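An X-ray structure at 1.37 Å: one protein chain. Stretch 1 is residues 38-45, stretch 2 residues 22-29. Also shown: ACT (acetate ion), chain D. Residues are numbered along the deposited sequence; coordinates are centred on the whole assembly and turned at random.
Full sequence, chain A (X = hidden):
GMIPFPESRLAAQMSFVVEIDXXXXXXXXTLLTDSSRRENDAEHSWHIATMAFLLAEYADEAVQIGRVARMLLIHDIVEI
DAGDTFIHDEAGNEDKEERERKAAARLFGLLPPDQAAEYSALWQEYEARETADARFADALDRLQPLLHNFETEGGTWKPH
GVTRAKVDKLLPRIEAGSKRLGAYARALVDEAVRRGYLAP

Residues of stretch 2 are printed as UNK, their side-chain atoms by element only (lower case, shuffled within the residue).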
ATOM      1  N   ARG A  38      11.818  10.703   6.108  1.00  9.30           N
ATOM      2  CA  ARG A  38      11.013   9.728   6.860  1.00  9.06           C
ATOM      3  C   ARG A  38      10.015   9.051   5.938  1.00  8.77           C
ATOM      4  O   ARG A  38       9.432   9.686   5.036  1.00  9.40           O
ATOM      5  CB  ARG A  38      10.268  10.432   7.980  1.00  9.77           C
ATOM      6  CG  ARG A  38      11.152  10.888   9.125  1.00 10.04           C
ATOM      7  CD  ARG A  38      10.418  11.876  10.031  1.00 11.70           C
ATOM      8  NE  ARG A  38      10.152  13.101   9.268  1.00 10.00           N
ATOM      9  CZ  ARG A  38       9.285  14.047   9.590  1.00 12.76           C
ATOM     10  NH1 ARG A  38       8.549  13.951  10.692  1.00 14.59           N
ATOM     11  NH2 ARG A  38       9.088  15.091   8.794  1.00 13.22           N
ATOM     12  N   GLU A  39       9.737   7.785   6.236  1.00  9.93           N
ATOM     13  CA  GLU A  39       8.654   7.028   5.649  1.00  9.78           C
ATOM     14  C   GLU A  39       7.293   7.448   6.160  1.00  9.15           C
ATOM     15  O   GLU A  39       7.164   7.771   7.358  1.00  9.80           O
ATOM     16  CB  GLU A  39       8.898   5.530   6.012  1.00 11.80           C
ATOM     17  CG  GLU A  39       8.117   4.577   5.259  1.00 12.74           C
ATOM     18  CD  GLU A  39       8.354   3.147   5.717  1.00 10.20           C
ATOM     19  OE1 GLU A  39       8.355   2.841   6.944  1.00 10.07           O
ATOM     20  OE2 GLU A  39       8.394   2.335   4.822  1.00 12.11           O
ATOM     21  N   ASN A  40       6.277   7.482   5.292  1.00  8.43           N
ATOM     22  CA  ASN A  40       4.929   7.698   5.725  1.00  8.58           C
ATOM     23  C   ASN A  40       4.169   6.385   5.946  1.00  8.91           C
ATOM     24  O   ASN A  40       4.579   5.311   5.496  1.00  8.92           O
ATOM     25  CB  ASN A  40       4.180   8.722   4.839  1.00  9.85           C
ATOM     26  CG  ASN A  40       3.724   8.160   3.516  1.00  9.08           C
ATOM     27  OD1 ASN A  40       2.952   7.173   3.458  1.00  9.11           O
ATOM     28  ND2 ASN A  40       4.116   8.819   2.416  1.00 10.75           N
ATOM     29  N   ASP A  41       3.033   6.447   6.644  1.00  8.54           N
ATOM     30  CA  ASP A  41       2.307   5.240   6.993  1.00  8.50           C
ATOM     31  C   ASP A  41       1.758   4.516   5.768  1.00  8.54           C
ATOM     32  O   ASP A  41       1.654   3.294   5.789  1.00  8.90           O
ATOM     33  CB  ASP A  41       1.133   5.543   7.938  1.00  9.59           C
ATOM     34  CG  ASP A  41       1.515   5.598   9.379  1.00 10.17           C
ATOM     35  OD1 ASP A  41       2.700   5.459   9.739  1.00 10.25           O
ATOM     36  OD2 ASP A  41       0.553   5.769  10.175  1.00 11.30           O
ATOM     37  N   ALA A  42       1.300   5.247   4.753  1.00  8.11           N
ATOM     38  CA  ALA A  42       0.713   4.595   3.563  1.00  9.36           C
ATOM     39  C   ALA A  42       1.794   3.826   2.827  1.00  8.13           C
ATOM     40  O   ALA A  42       1.595   2.670   2.460  1.00  9.48           O
ATOM     41  CB  ALA A  42       0.039   5.633   2.643  1.00  9.56           C
ATOM     42  N   GLU A  43       2.947   4.444   2.588  1.00  9.32           N
ATOM     43  CA  GLU A  43       4.000   3.736   1.838  1.00  9.07           C
ATOM     44  C   GLU A  43       4.601   2.612   2.691  1.00  9.23           C
ATOM     45  O   GLU A  43       4.986   1.595   2.144  1.00  8.44           O
ATOM     46  CB  GLU A  43       5.012   4.652   1.300  1.00 13.34           C
ATOM     47  CG  GLU A  43       5.768   5.283   2.308  1.00 11.09           C
ATOM     48  CD  GLU A  43       6.585   6.593   1.809  1.00 12.99           C
ATOM     49  OE1 GLU A  43       6.552   7.052   0.643  1.00 15.90           O
ATOM     50  OE2 GLU A  43       7.206   7.121   2.664  1.00 10.54           O
ATOM     51  N   HIS A  44       4.569   2.734   4.025  1.00  8.76           N
ATOM     52  CA  HIS A  44       4.981   1.639   4.920  1.00  8.83           C
ATOM     53  C   HIS A  44       4.052   0.451   4.756  1.00  9.02           C
ATOM     54  O   HIS A  44       4.538  -0.682   4.586  1.00  8.64           O
ATOM     55  CB  HIS A  44       4.991   2.117   6.383  1.00  8.86           C
ATOM     56  CG  HIS A  44       5.375   1.056   7.359  1.00  8.79           C
ATOM     57  ND1 HIS A  44       6.695   0.693   7.568  1.00 10.33           N
ATOM     58  CD2 HIS A  44       4.627   0.214   8.120  1.00 10.45           C
ATOM     59  CE1 HIS A  44       6.732  -0.265   8.483  1.00 11.00           C
ATOM     60  NE2 HIS A  44       5.499  -0.605   8.792  1.00 10.98           N
ATOM     61  N   SER A  45       2.732   0.697   4.776  1.00  8.19           N
ATOM     62  CA  SER A  45       1.773  -0.384   4.627  1.00  8.03           C
ATOM     63  C   SER A  45       1.902  -1.007   3.216  1.00  8.28           C
ATOM     64  O   SER A  45       1.765  -2.232   3.090  1.00  8.10           O
ATOM     65  CB  SER A  45       0.358   0.081   4.924  1.00  8.99           C
ATOM     66  OG  SER A  45       0.184   0.204   6.333  1.00 11.81           O
ATOM     67  N   UNK A  22      -5.576  10.513   3.736  1.00 12.16           N
ATOM     68  CA  UNK A  22      -4.881  11.199   4.815  1.00 12.19           C
ATOM     69  C   UNK A  22      -3.799  10.362   5.477  1.00 10.79           C
ATOM     70  O   UNK A  22      -2.911  10.908   6.135  1.00 12.63           O
ATOM     71  c   UNK A  22      -6.850  12.721   5.323  1.00 14.80           C
ATOM     72  c   UNK A  22      -5.891  11.658   5.844  1.00 12.83           C
ATOM     73  c   UNK A  22      -8.906  14.118   5.998  1.00 21.76           C
ATOM     74  c   UNK A  22      -7.881  13.093   6.424  1.00 17.54           C
ATOM     75  n   UNK A  22      -9.882  14.373   7.142  1.00 26.85           N
ATOM     76  N   UNK A  23      -3.816   9.047   5.296  1.00 10.59           N
ATOM     77  CA  UNK A  23      -2.762   8.207   5.905  1.00  9.88           C
ATOM     78  C   UNK A  23      -1.393   8.572   5.345  1.00 10.12           C
ATOM     79  O   UNK A  23      -0.353   8.373   5.978  1.00 10.12           O
ATOM     80  c   UNK A  23      -2.452   4.363   6.054  1.00 11.61           C
ATOM     81  c   UNK A  23      -2.151   5.766   6.456  1.00 10.45           C
ATOM     82  c   UNK A  23      -3.079   6.726   5.710  1.00  9.72           C
ATOM     83  c   UNK A  23      -2.304   5.997   7.970  1.00 12.38           C
ATOM     84  N   UNK A  24      -1.392   9.090   4.126  1.00  9.47           N
ATOM     85  CA  UNK A  24      -0.168   9.464   3.416  1.00  9.21           C
ATOM     86  C   UNK A  24       0.591  10.590   4.110  1.00  9.80           C
ATOM     87  O   UNK A  24       1.793  10.713   3.860  1.00 12.05           O
ATOM     88  c   UNK A  24      -1.106   8.677   1.156  1.00  8.96           C
ATOM     89  n   UNK A  24      -3.273   8.434  -2.033  1.00 10.84           N
ATOM     90  c   UNK A  24      -1.757   9.117  -0.144  1.00 10.19           C
ATOM     91  c   UNK A  24      -2.521   7.978  -0.800  1.00 10.04           C
ATOM     92  c   UNK A  24      -0.523   9.865   1.971  1.00  8.90           C
ATOM     93  N   UNK A  25      -0.069  11.323   4.986  1.00 11.46           N
ATOM     94  CA  UNK A  25       0.494  12.464   5.668  1.00 13.69           C
ATOM     95  C   UNK A  25       1.036  12.125   7.059  1.00 12.72           C
ATOM     96  O   UNK A  25       1.571  12.993   7.726  1.00 14.14           O
ATOM     97  c   UNK A  25      -1.278  13.939   4.597  1.00 19.69           C
ATOM     98  c   UNK A  25      -0.602  13.633   5.838  1.00 14.59           C
ATOM     99  o   UNK A  25      -1.584  13.230   6.782  1.00 20.86           O
ATOM    100  N   UNK A  26       0.889  10.877   7.503  1.00 10.76           N
ATOM    101  CA  UNK A  26       1.323  10.453   8.855  1.00 11.20           C
ATOM    102  C   UNK A  26       2.725   9.891   8.741  1.00 10.77           C
ATOM    103  O   UNK A  26       2.975   8.886   8.037  1.00 10.86           O
ATOM    104  c   UNK A  26      -1.068   9.918   9.488  1.00 12.60           C
ATOM    105  c   UNK A  26       0.859   9.040  10.900  1.00 12.31           C
ATOM    106  c   UNK A  26       0.382   9.430   9.468  1.00 10.55           C
ATOM    107  c   UNK A  26      -1.296  11.202  10.289  1.00 14.85           C
ATOM    108  N   UNK A  27       3.668  10.531   9.399  1.00 10.11           N
ATOM    109  CA  UNK A  27       5.104  10.183   9.280  1.00  9.86           C
ATOM    110  C   UNK A  27       5.639   9.341  10.435  1.00  9.90           C
ATOM    111  O   UNK A  27       5.315   9.550  11.604  1.00 13.03           O
ATOM    112  c   UNK A  27       5.948  11.448   9.162  1.00 11.25           C
ATOM    113  c   UNK A  27       6.310  13.569   7.806  1.00 15.94           C
ATOM    114  c   UNK A  27       5.527  11.482   6.632  1.00 15.80           C
ATOM    115  c   UNK A  27       5.527  12.317   7.955  1.00 13.03           C
ATOM    116  N   UNK A  28       6.457   8.384  10.075  1.00 10.08           N
ATOM    117  CA  UNK A  28       7.147   7.495  10.990  1.00 10.34           C
ATOM    118  C   UNK A  28       8.560   8.017  11.253  1.00 10.03           C
ATOM    119  O   UNK A  28       9.026   8.959  10.603  1.00 11.49           O
ATOM    120  n   UNK A  28       6.914   3.320   9.597  1.00 14.74           N
ATOM    121  n   UNK A  28       5.823   2.104  11.167  1.00 16.23           N
ATOM    122  c   UNK A  28       5.885   4.264   9.259  1.00 10.73           C
ATOM    123  c   UNK A  28       5.897   5.465  10.162  1.00 10.96           C
ATOM    124  c   UNK A  28       7.242   6.112  10.345  1.00  9.12           C
ATOM    125  n   UNK A  28       8.046   1.656  10.692  1.00 20.30           N
ATOM    126  c   UNK A  28       6.925   2.395  10.520  1.00 15.75           C
ATOM    127  N   UNK A  29       9.290   7.368  12.160  1.00  9.67           N
ATOM    128  CA  UNK A  29      10.722   7.683  12.348  1.00  9.71           C
ATOM    129  C   UNK A  29      11.664   6.878  11.456  1.00  9.58           C
ATOM    130  O   UNK A  29      12.826   7.273  11.268  1.00 10.60           O
ATOM    131  c   UNK A  29      11.128   7.483  13.810  1.00 10.24           C
ATOM    132  n   UNK A  29       9.885  10.726  13.945  1.00 13.73           N
ATOM    133  c   UNK A  29      10.488   8.487  14.703  1.00 11.14           C
ATOM    134  c   UNK A  29      10.881   9.900  14.309  1.00 12.32           C
ATOM    135  o   UNK A  29      12.075  10.250  14.334  1.00 13.27           O
TER
HETATM  136  C   ACT D 201      11.694  14.500   6.338  1.00 10.55           C
HETATM  137  O   ACT D 201      10.530  14.897   6.171  1.00 15.79           O
HETATM  138  OXT ACT D 201      11.872  13.454   6.965  1.00  9.40           O
HETATM  139  CH3 ACT D 201      12.842  15.270   5.768  1.00 11.31           C
HETATM  140  O   HOH W   1       3.310   3.396  11.467  1.00 16.73           O

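Position 22 carries four carbons in a row ending in a nitrogen, an unbranched amine chain that stays out of reach of stretch 1. It is Lys22, and its contribution is local: its O accepts from the backbone N of position 25 at 3.1 Å, inside a 3-10 segment.

Position 23 has four carbons, forked at the second. Its CB sets out sideways, but one terminal carbon comes to 3.5 Å from Asp41 CB. This is Leu23, with chi1 t and chi2 p; its CG also lies 4.4 Å from Ala42 CB, an apolar packing against the first turn of the helix.

Position 24 again shows four carbons in a row and a terminal nitrogen. CB points away from stretch 1, yet the second side-chain carbon passes 3.6 Å from Ala42 CB. The residue is Lys24: a methyl as small as alanine's meets the aliphatic part of a long chain.

Position 25 has one carbon bearing an oxygen and a carbon, and touches nothing on stretch 1. It is Thr25, whose OG1 donates to Lys22 O at 2.8 Å and ties the turn to itself.

Position 26 has four carbons, forked at the first, one arm two carbons long. The short arm approaches Asp41 OD2 at 3.4 Å. Ile26 matters more through its backbone, because its O accepts from Asp41 N at 2.8 Å.

Position 27 has four carbons forked at the second. One tip lies 3.6 Å from Asn40 CB, the other 3.3 Å from Arg38 NH2, over a face of that guanidinium. This is Leu27, on the same sheet face as Asn40, its antiparallel non-hydrogen-bonded partner.

Position 28 has three carbons, a nitrogen, then a carbon carrying two more nitrogens. The planar end lies flat on the His44 ring, centres 3.4 Å apart and planes at 14°. Arg28 also forms a salt bridge from NE to Glu39 OE1 at 3.1 Å, and a water links its NH1 with Asp41 OD1.

Position 29 has three carbons, the third carrying one oxygen and one nitrogen. That nitrogen is 4.1 Å from Arg38 CD. Gln29 stands where the chain turns a corner.

The contact works by framing a strand-to-helix junction. Arg28 N to Glu39 O, at 2.9 Å, and the Ile26–Asp41 bond flank the Asn40–Leu27 pair, while Asn40 OD1 caps the helix by accepting from Glu43 N at 2.9 Å. Glu39 OE1 also accepts from His44 ND1 at 2.8 Å, so one carboxylate oxygen joins both stacked partners.

Stretch 2 (22-29) KLKTILRQ
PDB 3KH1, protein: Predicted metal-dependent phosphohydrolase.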